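Bazooka, isoform C,LD29223p (Drosophila melanogaster, PDB 5OAK) is a Par3-family cell polarity protein whose first PDZ domain, crystallised here fused to a Par6 peptide, binds the C-terminal PDZ-binding motif of Par6. Local coordinates at residues S42-R46 with G47-R51. Sequence-based numbering, arbitrary orientation. Where two conformers were deposited one is given.
Sequences SRAER and GRLRR
Leu49 folds back over the end of helix 43-46 and meets Ala44 along most of its side chain. Its CB rests 3.4 Å from Ala44 O, the acceptor that also takes the backbone N-H of Leu49. Leu49 CG, set anti to the carbonyl carbon (chi1 -88°), stays near that oxygen, and the extended second torsion carries Leu49 CD1 past it to Ala44 CB, 3.8 Å away. Leu9 and Ile11 of strand 7-12 touch Leu49, and Val38 of strand 33-38 touches Ala44, which places the helix end beside two strands of the PDZ domain. The backbone reversal that brings Leu49 round is a Schellman motif: Arg48 adopts a positive phi of 77°, its N bonds to Glu45 O at 2.9 Å from well above the carbonyl plane, and Leu49 N reaches Ala44 O at 3.2 Å. One residue earlier, Gly47 N makes the last i to i+4 bond of the helix, to Arg43 O. Glu45 O has a second donor in a water, which also donates to Leu49 O and thus bridges the last turn and the chain leaving it. At the opposite end of this short helix Ser42 is the N-cap: its OG accepts from Glu45 N at 3.1 Å, in a fairly straight bond (160°), and is also hydrogen-bonded to Glu39 O. Glu45 OE1 is hydrogen-bonded to Gly41 N, just ahead of the cap.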
loop_
_atom_site.group_PDB
_atom_site.type_symbol
_atom_site.label_atom_id
_atom_site.label_comp_id
_atom_site.label_asym_id
_atom_site.label_seq_id
_atom_site.Cartn_x
_atom_site.Cartn_y
_atom_site.Cartn_z
ATOM N N SER A 42 4.801 10.975 -8.695
ATOM C CA SER A 42 4.682 9.535 -8.935
ATOM C C SER A 42 3.255 9.082 -9.116
ATOM O O SER A 42 2.313 9.815 -8.844
ATOM C CB SER A 42 5.277 8.744 -7.766
ATOM O OG SER A 42 4.521 8.948 -6.546
ATOM N N ARG A 43 3.101 7.833 -9.509
ATOM C CA ARG A 43 1.751 7.268 -9.665
ATOM C C ARG A 43 1.061 7.161 -8.349
ATOM O O ARG A 43 -0.150 7.361 -8.282
ATOM C CB ARG A 43 1.816 5.963 -10.389
ATOM C CG ARG A 43 2.426 6.206 -11.827
ATOM C CD ARG A 43 2.065 5.071 -12.710
ATOM N NE ARG A 43 2.740 5.139 -14.010
ATOM C CZ ARG A 43 2.235 5.758 -15.072
ATOM N NH1 ARG A 43 1.014 6.286 -15.031
ATOM N NH2 ARG A 43 2.918 5.779 -16.205
ATOM N N ALA A 44 1.799 6.868 -7.282
ATOM C CA ALA A 44 1.178 6.837 -5.953
ATOM C C ALA A 44 0.709 8.245 -5.566
ATOM O O ALA A 44 -0.378 8.400 -5.004
ATOM C CB ALA A 44 2.193 6.306 -4.906
ATOM N N GLU A 45 1.528 9.285 -5.851
ATOM C CA GLU A 45 1.113 10.647 -5.518
ATOM C C GLU A 45 -0.140 11.041 -6.314
ATOM O O GLU A 45 -1.081 11.661 -5.753
ATOM C CB GLU A 45 2.253 11.651 -5.755
ATOM C CG GLU A 45 1.960 13.014 -5.140
ATOM C CD GLU A 45 3.042 14.056 -5.425
ATOM O OE1 GLU A 45 3.158 14.450 -6.586
ATOM O OE2 GLU A 45 3.772 14.464 -4.492
ATOM N N ARG A 46 -0.172 10.694 -7.597
ATOM C CA ARG A 46 -1.312 11.052 -8.410
ATOM C C ARG A 46 -2.577 10.344 -7.913
ATOM O O ARG A 46 -3.691 10.886 -8.035
ATOM C CB ARG A 46 -0.988 10.749 -9.871
ATOM C CG ARG A 46 0.171 11.625 -10.396
ATOM C CD ARG A 46 -0.147 13.160 -10.405
ATOM N NE ARG A 46 0.971 14.080 -10.781
ATOM C CZ ARG A 46 1.414 14.265 -12.016
ATOM N NH1 ARG A 46 0.898 13.556 -12.980
ATOM N NH2 ARG A 46 2.391 15.137 -12.301
ATOM N N GLY A 47 -2.414 9.144 -7.340
ATOM C CA GLY A 47 -3.563 8.456 -6.774
ATOM C C GLY A 47 -3.966 8.948 -5.398
ATOM O O GLY A 47 -4.912 8.404 -4.808
ATOM N N ARG A 48 -3.291 9.988 -4.918
ATOM C CA ARG A 48 -3.623 10.705 -3.674
ATOM C C ARG A 48 -3.202 9.981 -2.404
ATOM O O ARG A 48 -3.708 10.264 -1.335
ATOM C CB ARG A 48 -5.122 11.069 -3.603
ATOM C CG ARG A 48 -5.613 11.779 -4.875
ATOM C CD ARG A 48 -6.995 12.453 -4.635
ATOM N NE ARG A 48 -7.097 13.026 -3.282
ATOM C CZ ARG A 48 -6.869 14.296 -2.962
ATOM N NH1 ARG A 48 -6.978 14.669 -1.698
ATOM N NH2 ARG A 48 -6.549 15.190 -3.897
ATOM N N LEU A 49 -2.239 9.078 -2.520
ATOM C CA LEU A 49 -1.586 8.506 -1.344
ATOM C C LEU A 49 -0.747 9.589 -0.659
ATOM O O LEU A 49 -0.088 10.410 -1.333
ATOM C CB LEU A 49 -0.680 7.335 -1.746
ATOM C CG LEU A 49 -1.309 5.964 -1.820
ATOM C CD1 LEU A 49 -0.241 5.009 -2.273
ATOM C CD2 LEU A 49 -1.838 5.439 -0.478
ATOM N N ARG A 50 -0.739 9.588 0.665
ATOM C CA ARG A 50 0.013 10.560 1.466
ATOM C C ARG A 50 0.737 9.905 2.623
ATOM O O ARG A 50 0.300 8.868 3.135
ATOM C CB ARG A 50 -0.915 11.627 2.005
ATOM C CG ARG A 50 -1.511 12.444 0.887
ATOM C CD ARG A 50 -1.965 13.760 1.350
ATOM N NE ARG A 50 -3.224 13.631 2.048
ATOM C CZ ARG A 50 -4.417 13.653 1.464
ATOM N NH1 ARG A 50 -4.519 13.775 0.142
ATOM N NH2 ARG A 50 -5.506 13.560 2.218
ATOM N N ARG A 51 1.846 10.522 3.032
ATOM C CA ARG A 51 2.544 10.121 4.243
ATOM C C ARG A 51 1.551 9.985 5.418
ATOM O O ARG A 51 0.633 10.809 5.573
ATOM C CB ARG A 51 3.647 11.121 4.569
ATOM C CG ARG A 51 4.375 10.800 5.870
ATOM C CD ARG A 51 5.576 11.711 6.110
ATOM N NE ARG A 51 6.068 11.592 7.488
ATOM C CZ ARG A 51 6.881 10.632 7.958
ATOM N NH1 ARG A 51 7.332 9.646 7.166
ATOM N NH2 ARG A 51 7.253 10.669 9.240
HETATM O O HOH W 1 -0.868 12.492 -3.026
#